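Local coordinates for protein alpha-fucosidase GH29 (Fusarium graminearum, PDB 4PSR) that hydrolyses alpha-L-fucosides as a family 29 glycoside hydrolase, probably including the alpha-1,6-linked fucose of glycoprotein glycans, at residues N18-P21 against E22-D26; H327-L330 against D331-K335; T189-Q192 against K193-G196. All coordinates share one frame; numbering follows the deposited sequence.

Overall arrangement
Three local contacts, each within one continuous run of chain, follow one another in series, and none nests within or crosses another. Nearest the N terminus, contact 1 (18-26) turns the chain into helix 22-27, just before the first barrel strand, 29-33. Contact 3 (189-196) comes next: it makes up the short helix 189-195, in the long excursion between barrel strands 165-170 and 222-225. Contact 2 (327-335) is the last, on helix 322-334 between the final two barrel strands, and it faces the antiparallel sheet that contains strand 405-409. The centres of contacts 1 and 2 are about 17 Å apart, whereas the centre of contact 3 lies about 38 and 41 Å from theirs.

Contact 1 (N18-P21 against E22-D26); sequences NAAP and EWYRD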
# COMPACT_ATOMS: atom_id res chain seq x y z
N ASN A 18 9.88 -15.46 -0.68
CA ASN A 18 9.53 -14.71 0.53
C ASN A 18 8.78 -13.44 0.11
O ASN A 18 9.37 -12.55 -0.51
CB ASN A 18 10.78 -14.38 1.35
CG ASN A 18 10.46 -13.78 2.70
OD1 ASN A 18 9.47 -14.12 3.33
ND2 ASN A 18 11.35 -12.91 3.16
N ALA A 19 7.50 -13.37 0.42
CA ALA A 19 6.64 -12.33 -0.13
C ALA A 19 7.06 -10.91 0.26
O ALA A 19 7.09 -10.02 -0.57
CB ALA A 19 5.21 -12.58 0.27
N ALA A 20 7.32 -10.74 1.54
CA ALA A 20 7.56 -9.41 2.13
C ALA A 20 8.88 -9.46 2.89
O ALA A 20 8.91 -9.80 4.08
CB ALA A 20 6.41 -9.04 3.06
N PRO A 21 9.98 -9.14 2.20
CA PRO A 21 11.29 -9.23 2.86
C PRO A 21 11.45 -8.13 3.92
O PRO A 21 10.70 -7.16 3.93
CB PRO A 21 12.28 -9.05 1.72
CG PRO A 21 11.54 -8.25 0.69
CD PRO A 21 10.08 -8.69 0.80
N GLU A 22 12.42 -8.29 4.80
CA GLU A 22 12.58 -7.36 5.91
C GLU A 22 12.77 -5.91 5.46
O GLU A 22 12.17 -5.01 6.09
CB GLU A 22 13.72 -7.80 6.84
CG GLU A 22 13.48 -9.16 7.46
CD GLU A 22 12.21 -9.23 8.25
OE1 GLU A 22 12.05 -8.50 9.24
OE2 GLU A 22 11.34 -10.06 7.93
N TRP A 23 13.50 -5.65 4.39
CA TRP A 23 13.68 -4.26 3.96
C TRP A 23 12.34 -3.60 3.61
O TRP A 23 12.15 -2.38 3.83
CB TRP A 23 14.66 -4.09 2.79
CG TRP A 23 14.16 -4.59 1.45
CD1 TRP A 23 14.49 -5.76 0.84
CD2 TRP A 23 13.30 -3.89 0.53
NE1 TRP A 23 13.87 -5.85 -0.38
CE2 TRP A 23 13.12 -4.72 -0.59
CE3 TRP A 23 12.64 -2.66 0.56
CZ2 TRP A 23 12.32 -4.37 -1.66
CZ3 TRP A 23 11.84 -2.31 -0.53
CH2 TRP A 23 11.69 -3.16 -1.62
N TYR A 24 11.42 -4.38 3.04
CA TYR A 24 10.13 -3.87 2.62
C TYR A 24 9.24 -3.61 3.83
O TYR A 24 8.54 -2.61 3.89
CB TYR A 24 9.50 -4.83 1.60
CG TYR A 24 8.08 -4.51 1.14
CD1 TYR A 24 7.00 -5.13 1.73
CD2 TYR A 24 7.84 -3.61 0.11
CE1 TYR A 24 5.72 -4.88 1.30
CE2 TYR A 24 6.56 -3.36 -0.34
CZ TYR A 24 5.51 -4.00 0.27
OH TYR A 24 4.20 -3.79 -0.12
N ARG A 25 9.29 -4.49 4.82
CA ARG A 25 8.57 -4.26 6.06
C ARG A 25 9.12 -3.05 6.81
O ARG A 25 8.37 -2.33 7.50
CB ARG A 25 8.62 -5.49 6.97
CG ARG A 25 8.09 -6.77 6.33
CD ARG A 25 8.13 -7.96 7.28
NE ARG A 25 7.76 -9.19 6.58
CZ ARG A 25 6.82 -10.05 6.96
NH1 ARG A 25 6.11 -9.88 8.06
NH2 ARG A 25 6.62 -11.11 6.19
N ASP A 26 10.42 -2.79 6.67
CA ASP A 26 11.03 -1.65 7.33
C ASP A 26 10.67 -0.34 6.67
O ASP A 26 10.78 0.72 7.29
CB ASP A 26 12.56 -1.79 7.28
CG ASP A 26 13.11 -2.89 8.17
OD1 ASP A 26 12.41 -3.40 9.08
OD2 ASP A 26 14.29 -3.25 7.93
O HOH W 1 7.19 -12.56 3.76
O HOH W 2 10.53 -11.47 5.70
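Arg-25 folds its side chain back over the turn that starts helix 22-27 and ends on the carbonyl of Ala-20. Its CB and CG pass Pro-21 O, CG at 3.6 Å, and CD is already closer to Ala-20 O than to that of Pro-21. With CG anti to the carbonyl carbon (chi1 -56°) and the chain extended from there to NE, the guanidinium comes level with the residue that precedes the proline. Arg-25 NE then donates to Ala-20 O at 2.8 Å, an almost straight bond (171°) in which the oxygen lies in the guanidinium plane. Arg-25 NH2 adds a weak bond to the same oxygen, packs 3.8 Å from Ala-20 CB, and gives a further N-H to a water that also joins Asn-18 OD1 and Ala-20 N. The remaining nitrogen, NH1, forms a salt bridge with Glu-531 of helix 526-532. A second water links Ala-20 O to Asn-18 ND2 and Glu-22 OE2, so this carbonyl oxygen accepts from the arginine and from a water; Glu-22 OE1 forms a salt bridge with Arg-377.

Pro-21 occupies the N-cap position. Its O accepts from Arg-25 N at 3.1 Å, the first regular bond of the helix, and more weakly from Tyr-24 N. Its ring lies alongside the side chain of Trp-23, with Pro-21 CG 3.5 Å from Trp-23 NE1, while Pro-21 CD rests 4.0 Å from Tyr-24 CB. Trp-23 NE1 itself bonds to Glu-266 O, and Tyr-24 OH to Gln-301.

Pro-21, Trp-23 and Tyr-24 all press on Val-268, and the two aromatic residues also on Ile-222. The helix thus packs against the N-terminal ends of barrel strands 268-272 and 222-225 before the chain enters strand 29-33.

Contact 2 (H327-L330 against D331-K335); sequences HSLL and DRVSK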
# COMPACT_ATOMS: atom_id res chain seq x y z
N HIS A 327 -1.70 11.01 9.10
CA HIS A 327 -2.56 10.12 9.90
C HIS A 327 -2.87 8.81 9.18
O HIS A 327 -2.91 7.75 9.79
CB HIS A 327 -3.84 10.84 10.30
CG HIS A 327 -3.61 11.96 11.25
ND1 HIS A 327 -4.66 12.66 11.82
CD2 HIS A 327 -2.47 12.51 11.74
CE1 HIS A 327 -4.16 13.59 12.63
NE2 HIS A 327 -2.84 13.52 12.59
N SER A 328 -3.06 8.89 7.86
CA SER A 328 -3.34 7.69 7.08
C SER A 328 -2.12 6.76 7.12
O SER A 328 -2.27 5.57 7.31
CB SER A 328 -3.73 8.04 5.65
OG SER A 328 -5.01 8.67 5.64
N LEU A 329 -0.92 7.32 6.92
CA LEU A 329 0.29 6.52 6.98
C LEU A 329 0.40 5.79 8.33
O LEU A 329 0.69 4.61 8.38
CB LEU A 329 1.51 7.42 6.75
CG LEU A 329 2.87 6.73 6.94
CD1 LEU A 329 3.04 5.56 5.97
CD2 LEU A 329 3.98 7.75 6.78
N LEU A 330 0.21 6.54 9.42
CA LEU A 330 0.32 5.94 10.75
C LEU A 330 -0.69 4.82 10.94
O LEU A 330 -0.38 3.76 11.51
CB LEU A 330 0.16 7.01 11.83
CG LEU A 330 1.28 8.06 11.88
CD1 LEU A 330 0.83 9.29 12.63
CD2 LEU A 330 2.56 7.46 12.50
N ASP A 331 -1.92 5.04 10.48
CA ASP A 331 -2.94 4.02 10.53
C ASP A 331 -2.51 2.75 9.79
O ASP A 331 -2.60 1.67 10.34
CB ASP A 331 -4.25 4.59 10.00
CG ASP A 331 -5.41 3.66 10.23
OD1 ASP A 331 -5.91 3.58 11.38
OD2 ASP A 331 -5.92 3.02 9.26
N ARG A 332 -2.06 2.89 8.55
CA ARG A 332 -1.68 1.70 7.78
C ARG A 332 -0.53 0.96 8.42
O ARG A 332 -0.54 -0.27 8.51
CB ARG A 332 -1.31 2.03 6.32
CG ARG A 332 -2.32 2.85 5.48
CD ARG A 332 -3.75 2.36 5.59
NE ARG A 332 -4.63 3.16 6.45
CZ ARG A 332 -5.25 4.28 6.11
NH1 ARG A 332 -6.03 4.89 7.01
NH2 ARG A 332 -5.07 4.82 4.90
N VAL A 333 0.47 1.69 8.88
CA VAL A 333 1.65 1.07 9.46
C VAL A 333 1.29 0.34 10.75
O VAL A 333 1.80 -0.75 11.01
CB VAL A 333 2.75 2.12 9.68
CG1 VAL A 333 3.85 1.59 10.55
CG2 VAL A 333 3.29 2.63 8.34
N SER A 334 0.38 0.91 11.54
CA SER A 334 -0.04 0.29 12.79
C SER A 334 -0.81 -1.02 12.55
O SER A 334 -0.89 -1.88 13.44
CB SER A 334 -0.93 1.25 13.61
OG SER A 334 -2.25 1.36 13.10
N LYS A 335 -1.40 -1.17 11.36
CA LYS A 335 -2.20 -2.36 11.02
C LYS A 335 -1.41 -3.39 10.22
O LYS A 335 -2.02 -4.32 9.68
CB LYS A 335 -3.45 -1.92 10.24
CG LYS A 335 -4.48 -1.18 11.05
CD LYS A 335 -5.49 -0.51 10.14
CE LYS A 335 -6.66 0.12 10.91
NZ LYS A 335 -7.53 0.91 9.98
O HOH W 3 -6.37 7.40 3.67
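In one of its two conformers, to which the guanidinium contacts given here belong, Arg-332 lays a face of its guanidinium over the backbone carbonyl of Ser-328, with Ser-328 O 3.4 Å above the plane and over its centre. Bends at chi2 and chi3 (-47° and 103°) curl the arginine back along its own helix and bring Arg-332 NH2 to 3.6 Å from Ser-328 CB. A water bridges Arg-332 NH2 and Ser-328 OG, the latter also bonded to Ala-324 O. The edge of the guanidinium meets Asp-331 side-on: NE (3.1 Å) and NH1 (2.9 Å) both reach Asp-331 OD2, NE at its anti lone pair and NH1 from above the carboxylate plane. Lys-335 NZ approaches the same oxygen from the syn side at 2.8 Å, completing a salt-bridge network, while Asp-331 OD1 pairs with Arg-406.

Ser-328, Asp-331 and Arg-332 sit on helix 322-334, the crossover of a beta-alpha-beta unit between barrel strands 300-305 and 337-343, and Lys-335 just beyond its end. Away from the charges, Leu-329 and Val-333 run alongside each other in the same direction, with CD1 of Leu-329 3.8 Å from CG2 of Val-333. Ser-334 OG donates to Asp-331 O at 2.8 Å.

Contact 3 (T189-Q192 against K193-G196); sequences TSLQ and KLLG
Leu-191 overlaps Leu-195 one turn further along, its CG lying 3.7 Å from Leu-195 CD1. Both of its methyl groups also come near that carbon, so a single branch of Leu-195 rests against the whole fork of Leu-191. Leu-191 CD1 also meets Leu-194 CD2 at 4.0 Å. With CG anti to the amide nitrogen (chi1 -168°), Leu-191 carries its fork toward Leu-195, whose own CG is anti to the carbonyl carbon, and the two side chains cross at a slant. Leu-191 and Leu-194 continue onto Glu-76 of helix 76-80.

The backbone bonds are uneven. Leu-195 N donates to Leu-191 O at 3.1 Å, but Lys-193 N divides itself weakly between Thr-189 O and Ser-190 O, and Leu-194 N reaches Ser-190 O only weakly, at 3.4 Å. Gly-196, with a positive phi of 68°, leaves helical geometry in a Schellman motif.

Polar side chains are held from outside. Ser-190 OG bonds to Glu-139, which also forms a salt bridge with Lys-193 NZ; NZ bonds to Val-137 O as well, while Gln-192 NE2 reaches Thr-186 O. The chemistry therefore divides: leucine packing and backbone bonds, several of them weak, join the two halves of this short helix, while charged and polar groups fasten it to the surrounding loops.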
# COMPACT_ATOMS: atom_id res chain seq x y z
N THR A 189 -3.09 -3.56 -37.40
CA THR A 189 -2.57 -4.45 -36.39
C THR A 189 -1.78 -3.69 -35.32
O THR A 189 -1.75 -4.11 -34.16
CB THR A 189 -1.72 -5.57 -36.99
OG1 THR A 189 -0.62 -5.01 -37.69
CG2 THR A 189 -2.54 -6.40 -37.98
N SER A 190 -1.14 -2.58 -35.68
CA SER A 190 -0.42 -1.80 -34.68
C SER A 190 -1.41 -1.17 -33.71
O SER A 190 -1.25 -1.26 -32.49
CB SER A 190 0.44 -0.72 -35.33
OG SER A 190 1.06 0.05 -34.31
N LEU A 191 -2.46 -0.56 -34.25
CA LEU A 191 -3.48 0.03 -33.41
C LEU A 191 -4.20 -1.00 -32.54
O LEU A 191 -4.56 -0.71 -31.40
CB LEU A 191 -4.48 0.85 -34.25
CG LEU A 191 -5.44 1.75 -33.46
CD1 LEU A 191 -4.71 2.74 -32.56
CD2 LEU A 191 -6.38 2.46 -34.43
N GLN A 192 -4.39 -2.21 -33.05
CA GLN A 192 -4.94 -3.28 -32.24
C GLN A 192 -4.11 -3.52 -30.98
O GLN A 192 -4.67 -3.82 -29.92
CB GLN A 192 -5.03 -4.58 -33.02
CG GLN A 192 -6.10 -4.63 -34.12
CD GLN A 192 -6.04 -5.93 -34.90
OE1 GLN A 192 -5.14 -6.75 -34.70
NE2 GLN A 192 -6.99 -6.13 -35.79
N LYS A 193 -2.80 -3.41 -31.10
CA LYS A 193 -1.93 -3.61 -29.94
C LYS A 193 -2.20 -2.54 -28.87
O LYS A 193 -2.30 -2.85 -27.68
CB LYS A 193 -0.46 -3.62 -30.32
CG LYS A 193 0.49 -3.91 -29.14
CD LYS A 193 1.96 -3.92 -29.58
CE LYS A 193 2.29 -5.11 -30.48
NZ LYS A 193 3.70 -4.98 -30.94
N LEU A 194 -2.32 -1.29 -29.27
CA LEU A 194 -2.64 -0.22 -28.31
C LEU A 194 -3.97 -0.48 -27.58
O LEU A 194 -4.07 -0.35 -26.35
CB LEU A 194 -2.69 1.15 -28.99
CG LEU A 194 -2.95 2.32 -28.04
CD1 LEU A 194 -1.74 2.66 -27.18
CD2 LEU A 194 -3.41 3.54 -28.85
N LEU A 195 -4.98 -0.87 -28.36
CA LEU A 195 -6.37 -0.92 -27.91
C LEU A 195 -6.80 -2.30 -27.40
O LEU A 195 -7.98 -2.50 -27.12
CB LEU A 195 -7.29 -0.44 -29.05
CG LEU A 195 -7.05 0.97 -29.54
CD1 LEU A 195 -7.93 1.34 -30.72
CD2 LEU A 195 -7.28 1.97 -28.43
N GLY A 196 -5.87 -3.23 -27.27
CA GLY A 196 -6.16 -4.53 -26.70
C GLY A 196 -7.07 -5.39 -27.57
O GLY A 196 -7.89 -6.14 -27.02